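Local coordinates for putative uncharacterized protein (Lodderomyces elongisporus, PDB 4IVF), which binds two glutathione molecules per subunit and, as a member of the glutathione S-transferase superfamily, probably acts as a glutathione-dependent transferase or a related enzyme, at residues Ala180-Ala185 / Lys203-Leu208; Arg149-Phe154 / Asn196-Leu201. All coordinates share one frame; numbering follows the deposited sequence.

Interaction 1 of 2, residues Ala180-Ala185 / Lys203-Leu208; sequences ALLGWA and KWYDSL. With GSH (glutathione), chain T.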
loop_
_atom_site.group_PDB
_atom_site.type_symbol
_atom_site.label_atom_id
_atom_site.label_comp_id
_atom_site.label_asym_id
_atom_site.label_seq_id
_atom_site.Cartn_x
_atom_site.Cartn_y
_atom_site.Cartn_z
ATOM N N ALA F 180 6.526 -0.287 9.781
ATOM C CA ALA F 180 6.181 0.571 8.646
ATOM C C ALA F 180 5.865 1.992 9.082
ATOM O O ALA F 180 6.394 2.955 8.517
ATOM C CB ALA F 180 5.001 -0.014 7.864
ATOM N N LEU F 181 4.986 2.128 10.073
ATOM C CA LEU F 181 4.589 3.449 10.554
ATOM C C LEU F 181 5.793 4.206 11.136
ATOM O O LEU F 181 5.951 5.419 10.949
ATOM C CB LEU F 181 3.464 3.325 11.598
ATOM C CG LEU F 181 2.986 4.667 12.171
ATOM C CD1 LEU F 181 2.383 5.528 11.080
ATOM C CD2 LEU F 181 2.002 4.475 13.316
ATOM N N LEU F 182 6.649 3.463 11.822
ATOM C CA LEU F 182 7.797 4.021 12.533
ATOM C C LEU F 182 8.752 4.804 11.618
ATOM O O LEU F 182 9.293 5.840 12.010
ATOM C CB LEU F 182 8.551 2.887 13.235
ATOM C CG LEU F 182 9.751 3.248 14.100
ATOM C CD1 LEU F 182 9.339 4.240 15.182
ATOM C CD2 LEU F 182 10.374 1.997 14.703
ATOM N N GLY F 183 8.964 4.306 10.401
ATOM C CA GLY F 183 9.861 4.969 9.471
ATOM C C GLY F 183 9.424 6.402 9.222
ATOM O O GLY F 183 10.253 7.299 9.208
ATOM N N TRP F 184 8.115 6.602 9.051
ATOM C CA TRP F 184 7.530 7.903 8.736
ATOM C C TRP F 184 7.244 8.772 9.949
ATOM O O TRP F 184 7.271 10.007 9.855
ATOM C CB TRP F 184 6.250 7.728 7.924
ATOM C CG TRP F 184 6.532 7.512 6.458
ATOM C CD1 TRP F 184 6.688 6.319 5.815
ATOM C CD2 TRP F 184 6.705 8.530 5.468
ATOM N NE1 TRP F 184 6.951 6.530 4.476
ATOM C CE2 TRP F 184 6.965 7.879 4.238
ATOM C CE3 TRP F 184 6.651 9.930 5.495
ATOM C CZ2 TRP F 184 7.171 8.582 3.047
ATOM C CZ3 TRP F 184 6.866 10.634 4.305
ATOM C CH2 TRP F 184 7.125 9.956 3.101
ATOM N N ALA F 185 6.950 8.131 11.080
ATOM C CA ALA F 185 6.742 8.854 12.335
ATOM C C ALA F 185 8.029 9.602 12.681
ATOM O O ALA F 185 8.010 10.705 13.220
ATOM C CB ALA F 185 6.370 7.884 13.453
ATOM N N LYS F 203 3.876 7.251 23.388
ATOM C CA LYS F 203 4.461 6.181 24.206
ATOM C C LYS F 203 4.968 5.036 23.334
ATOM O O LYS F 203 6.045 4.477 23.567
ATOM C CB LYS F 203 3.430 5.636 25.203
ATOM C CG LYS F 203 3.043 6.575 26.327
ATOM C CD LYS F 203 1.768 6.084 27.015
ATOM C CE LYS F 203 1.628 6.631 28.431
ATOM N NZ LYS F 203 1.532 5.547 29.478
ATOM N N TRP F 204 4.158 4.682 22.346
ATOM C CA TRP F 204 4.496 3.666 21.361
ATOM C C TRP F 204 5.796 4.058 20.644
ATOM O O TRP F 204 6.733 3.253 20.534
ATOM C CB TRP F 204 3.323 3.532 20.382
ATOM C CG TRP F 204 3.602 2.824 19.081
ATOM C CD1 TRP F 204 3.445 1.500 18.821
ATOM C CD2 TRP F 204 4.035 3.426 17.853
ATOM N NE1 TRP F 204 3.771 1.230 17.513
ATOM C CE2 TRP F 204 4.143 2.395 16.900
ATOM C CE3 TRP F 204 4.360 4.739 17.473
ATOM C CZ2 TRP F 204 4.561 2.629 15.586
ATOM C CZ3 TRP F 204 4.787 4.966 16.169
ATOM C CH2 TRP F 204 4.873 3.918 15.242
ATOM N N TYR F 205 5.861 5.308 20.194
ATOM C CA TYR F 205 7.063 5.826 19.541
ATOM C C TYR F 205 8.287 5.781 20.464
ATOM O O TYR F 205 9.351 5.284 20.079
ATOM C CB TYR F 205 6.820 7.259 19.046
ATOM C CG TYR F 205 7.972 7.844 18.238
ATOM C CD1 TYR F 205 8.229 7.409 16.943
ATOM C CD2 TYR F 205 8.790 8.826 18.768
ATOM C CE1 TYR F 205 9.271 7.934 16.201
ATOM C CE2 TYR F 205 9.820 9.361 18.035
ATOM C CZ TYR F 205 10.065 8.902 16.749
ATOM O OH TYR F 205 11.099 9.428 16.017
ATOM N N ASP F 206 8.128 6.292 21.681
ATOM C CA ASP F 206 9.227 6.321 22.646
ATOM C C ASP F 206 9.723 4.909 22.967
ATOM O O ASP F 206 10.927 4.688 23.153
ATOM C CB ASP F 206 8.828 7.043 23.951
ATOM C CG ASP F 206 8.515 8.523 23.744
ATOM O OD1 ASP F 206 8.978 9.112 22.738
ATOM O OD2 ASP F 206 7.801 9.101 24.602
ATOM N N SER F 207 8.792 3.964 23.046
ATOM C CA SER F 207 9.141 2.571 23.323
ATOM C C SER F 207 9.992 1.951 22.212
ATOM O O SER F 207 10.971 1.247 22.483
ATOM C CB SER F 207 7.881 1.739 23.539
ATOM O OG SER F 207 7.328 2.009 24.811
ATOM N N LEU F 208 9.614 2.210 20.967
ATOM C CA LEU F 208 10.362 1.672 19.831
ATOM C C LEU F 208 11.791 2.227 19.720
ATOM O O LEU F 208 12.725 1.488 19.402
ATOM C CB LEU F 208 9.581 1.870 18.533
ATOM C CG LEU F 208 8.449 0.852 18.410
ATOM C CD1 LEU F 208 7.327 1.347 17.517
ATOM C CD2 LEU F 208 9.016 -0.449 17.868
HETATM N N1 GSH T . 9.264 11.604 -6.767
HETATM C CA1 GSH T . 9.164 12.376 -5.552
HETATM C C1 GSH T . 8.451 13.633 -5.815
HETATM O O11 GSH T . 7.947 13.839 -6.943
HETATM O O12 GSH T . 8.327 14.494 -4.918
HETATM C CB1 GSH T . 10.537 12.603 -4.911
HETATM C CG1 GSH T . 10.425 12.655 -3.431
HETATM C CD1 GSH T . 10.127 11.291 -2.807
HETATM O OE1 GSH T . 10.405 10.234 -3.393
HETATM N N2 GSH T . 9.484 11.198 -1.444
HETATM C CA2 GSH T . 9.199 9.894 -0.865
HETATM C C2 GSH T . 7.712 9.675 -0.826
HETATM O O2 GSH T . 6.960 10.630 -0.689
HETATM C CB2 GSH T . 9.694 9.839 0.509
HETATM S SG2 GSH T . 11.402 10.251 0.573
HETATM N N3 GSH T . 7.152 8.338 -0.933
HETATM C CA3 GSH T . 5.713 8.181 -0.882
HETATM C C3 GSH T . 5.354 6.904 -0.235
HETATM O O31 GSH T . 6.102 6.377 0.627
HETATM O O32 GSH T . 4.277 6.338 -0.572
#
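Leu181 and Trp204 meet where helix 176-185 lies against helix 199-209; across the contact the side chains meet through carbon alone, and no hydrogen bond passes between 180-185 and 203-208. CD2 of Leu181 reaches CH2 of Trp204 at 3.5 Å, approaching the benzo end of the indole obliquely. CG of Trp204 is anti to its backbone N (chi1 164°), and the six-membered ring leads toward the other helix. The edge of the same indole lies near the backbone N of Leu182 and near CB of Ala185, which is 4.3 Å from CZ3 of Trp204. Leu182 forks between two residues: its CD1 stands 3.8 Å from CD1 of Tyr205, the two side chains crossing at about a right angle, while its CD2 packs 3.9 Å from CB of Leu208. Ala185 CB adds a second contact to Tyr205, 4.0 Å from its CD1. CD1 of Leu208 lies over one face of the Trp204 indole, toward the rim.

Both helices belong to the all-helical C-terminal domain of the glutathione transferase fold; their short segments run at 94° to each other, with axes 11.2 Å apart at their closest.

The polar ends of the two tryptophans find partners outside the two segments. Trp204 NE1 is hydrogen-bonded to Asp178, earlier on helix 176-185, a second tie between the same two helices. Trp184 is turned to the glutathione pocket instead: its CZ2 is 3.4 Å from O31 of the ligand, and its NE1 is hydrogen-bonded to Asn17 OD1, whose ND2 in turn binds glutathione.

Interaction 2 of 2, residues Arg149-Phe154 / Asn196-Leu201; sequences RIYGVF and NQWPLL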
loop_
_atom_site.group_PDB
_atom_site.type_symbol
_atom_site.label_atom_id
_atom_site.label_comp_id
_atom_site.label_asym_id
_atom_site.label_seq_id
_atom_site.Cartn_x
_atom_site.Cartn_y
_atom_site.Cartn_z
ATOM N N ARG F 149 -4.718 13.890 10.182
ATOM C CA ARG F 149 -5.875 13.011 10.188
ATOM C C ARG F 149 -5.425 11.559 10.390
ATOM O O ARG F 149 -5.973 10.841 11.230
ATOM C CB ARG F 149 -6.673 13.131 8.884
ATOM C CG ARG F 149 -7.999 12.360 8.929
ATOM C CD ARG F 149 -8.636 12.148 7.547
ATOM N NE ARG F 149 -7.867 11.239 6.696
ATOM C CZ ARG F 149 -7.957 9.909 6.738
ATOM N NH1 ARG F 149 -8.778 9.308 7.599
ATOM N NH2 ARG F 149 -7.208 9.173 5.935
ATOM N N ILE F 150 -4.409 11.155 9.628
ATOM C CA ILE F 150 -3.946 9.772 9.594
ATOM C C ILE F 150 -3.304 9.297 10.908
ATOM O O ILE F 150 -3.484 8.160 11.326
ATOM C CB ILE F 150 -2.997 9.547 8.393
ATOM C CG1 ILE F 150 -3.799 9.548 7.097
ATOM C CG2 ILE F 150 -2.262 8.224 8.511
ATOM C CD1 ILE F 150 -2.952 9.726 5.878
ATOM N N TYR F 151 -2.562 10.181 11.560
ATOM C CA TYR F 151 -1.986 9.866 12.845
ATOM C C TYR F 151 -3.063 9.787 13.915
ATOM O O TYR F 151 -2.950 9.004 14.860
ATOM C CB TYR F 151 -0.888 10.862 13.203
ATOM C CG TYR F 151 0.397 10.523 12.478
ATOM C CD1 TYR F 151 0.730 11.143 11.283
ATOM C CD2 TYR F 151 1.247 9.541 12.963
ATOM C CE1 TYR F 151 1.885 10.811 10.603
ATOM C CE2 TYR F 151 2.405 9.202 12.290
ATOM C CZ TYR F 151 2.721 9.848 11.115
ATOM O OH TYR F 151 3.877 9.527 10.448
ATOM N N GLY F 152 -4.115 10.579 13.743
ATOM C CA GLY F 152 -5.283 10.490 14.598
ATOM C C GLY F 152 -5.938 9.125 14.493
ATOM O O GLY F 152 -6.422 8.581 15.478
ATOM N N VAL F 153 -5.945 8.564 13.291
ATOM C CA VAL F 153 -6.526 7.246 13.075
ATOM C C VAL F 153 -5.662 6.189 13.755
ATOM O O VAL F 153 -6.170 5.326 14.478
ATOM C CB VAL F 153 -6.654 6.916 11.572
ATOM C CG1 VAL F 153 -7.150 5.483 11.377
ATOM C CG2 VAL F 153 -7.573 7.911 10.882
ATOM N N PHE F 154 -4.353 6.264 13.529
ATOM C CA PHE F 154 -3.421 5.383 14.231
ATOM C C PHE F 154 -3.520 5.504 15.766
ATOM O O PHE F 154 -3.271 4.533 16.483
ATOM C CB PHE F 154 -1.985 5.630 13.774
ATOM C CG PHE F 154 -1.626 4.959 12.467
ATOM C CD1 PHE F 154 -1.569 3.565 12.371
ATOM C CD2 PHE F 154 -1.300 5.722 11.343
ATOM C CE1 PHE F 154 -1.214 2.940 11.159
ATOM C CE2 PHE F 154 -0.943 5.115 10.127
ATOM C CZ PHE F 154 -0.897 3.724 10.031
ATOM N N ASN F 196 3.766 13.729 20.212
ATOM C CA ASN F 196 3.296 13.574 21.585
ATOM C C ASN F 196 1.890 14.108 21.794
ATOM O O ASN F 196 1.238 13.772 22.781
ATOM C CB ASN F 196 4.277 14.195 22.579
ATOM C CG ASN F 196 5.452 13.295 22.850
ATOM O OD1 ASN F 196 5.325 12.082 22.775
ATOM N ND2 ASN F 196 6.608 13.878 23.149
ATOM N N GLN F 197 1.410 14.912 20.848
ATOM C CA GLN F 197 0.029 15.383 20.896
ATOM C C GLN F 197 -0.964 14.209 20.809
ATOM O O GLN F 197 -2.109 14.333 21.227
ATOM C CB GLN F 197 -0.233 16.414 19.797
ATOM C CG GLN F 197 -0.382 15.820 18.401
ATOM C CD GLN F 197 -0.319 16.883 17.316
ATOM O OE1 GLN F 197 -1.346 17.317 16.785
ATOM N NE2 GLN F 197 0.892 17.321 16.996
ATOM N N TRP F 198 -0.523 13.087 20.242
ATOM C CA TRP F 198 -1.280 11.837 20.299
ATOM C C TRP F 198 -0.590 10.955 21.331
ATOM O O TRP F 198 0.399 10.289 21.022
ATOM C CB TRP F 198 -1.322 11.141 18.937
ATOM C CG TRP F 198 -1.837 12.007 17.810
ATOM C CD1 TRP F 198 -3.138 12.309 17.538
ATOM C CD2 TRP F 198 -1.056 12.669 16.806
ATOM N NE1 TRP F 198 -3.218 13.122 16.431
ATOM C CE2 TRP F 198 -1.951 13.356 15.963
ATOM C CE3 TRP F 198 0.316 12.757 16.546
ATOM C CZ2 TRP F 198 -1.519 14.117 14.879
ATOM C CZ3 TRP F 198 0.740 13.503 15.469
ATOM C CH2 TRP F 198 -0.174 14.175 14.650
ATOM N N PRO F 199 -1.106 10.957 22.575
ATOM C CA PRO F 199 -0.338 10.432 23.712
ATOM C C PRO F 199 -0.032 8.939 23.619
ATOM O O PRO F 199 1.053 8.525 24.016
ATOM C CB PRO F 199 -1.218 10.770 24.929
ATOM C CG PRO F 199 -2.590 10.962 24.371
ATOM C CD PRO F 199 -2.402 11.528 22.990
ATOM N N LEU F 200 -0.955 8.144 23.090
ATOM C CA LEU F 200 -0.680 6.727 22.893
ATOM C C LEU F 200 0.438 6.505 21.856
ATOM O O LEU F 200 1.348 5.713 22.086
ATOM C CB LEU F 200 -1.947 5.970 22.494
ATOM C CG LEU F 200 -3.120 5.985 23.482
ATOM C CD1 LEU F 200 -4.219 5.124 22.933
ATOM C CD2 LEU F 200 -2.701 5.505 24.869
ATOM N N LEU F 201 0.370 7.203 20.729
ATOM C CA LEU F 201 1.454 7.145 19.740
ATOM C C LEU F 201 2.791 7.573 20.349
ATOM O O LEU F 201 3.822 6.936 20.113
ATOM C CB LEU F 201 1.134 8.015 18.532
ATOM C CG LEU F 201 0.229 7.443 17.445
ATOM C CD1 LEU F 201 -0.074 8.521 16.420
ATOM C CD2 LEU F 201 0.886 6.243 16.765
#
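Tyr151 sets its CB on the indole of Trp198, and this is the main bump of the contact. The CB carbon stands 3.6 Å from the centroid of the six-membered ring and only 8° off its normal, a CH-pi contact over the face. On the opposite face, CG of Gln197 lies over the indole, so the flat group is sandwiched between an aliphatic carbon of each segment. Beyond CB the phenol swings off: its ring is inclined at 26° to the Trp198 six-membered ring, but the two are slid so far apart that they barely overlap. The five-membered end of the indole comes up to the backbone at Gly152, NE1 of Trp198 being 3.8 Å from Gly152 N.

Leu201 is the second bump. Its CG is anti to the carbonyl carbon (chi1 -82°), beside the backbone N, and the two methyls beyond it enter the hollow between Tyr151 and Phe154. Leu201 CD1 sits 3.3 Å from Tyr151 O and meets the edge of the phenol ring near Tyr151 CD2; CD2 of Leu201 rests 4.2 Å from Phe154 CB.

Trp198 is the N-cap residue of helix 199-209, and Glu155, one residue past Phe154, accepts hydrogen bonds from Leu200 N and Leu201 N. The contact thus seats the start of that helix against the side of helix 137-159, which packs on helix 102-131 through Ile150 and Val153 and on helix 176-185 through Tyr151 and Phe154.

Interactions 1 and 2 lie with their centres 11 Å apart in the C-terminal helical domain and share helix 199-209: its start meets helix 137-159, and its later turns meet helix 176-185. Along the chain the segments alternate, 149-154, 180-185, 196-201, 203-208. Together the two contacts join helices 137-159, 176-185 and 199-209. They also touch directly, Leu181 CD1 lying 3.5 Å from Phe154 CE2, and Tyr151 and Trp184 also pack together. Gln122 of helix 102-131 joins both, hydrogen-bonded to Tyr151 OH and to Trp184 O. The glutathione-contacting Trp184 thus lies beside both contacts, whereas interaction 2 lies farther from the ligand.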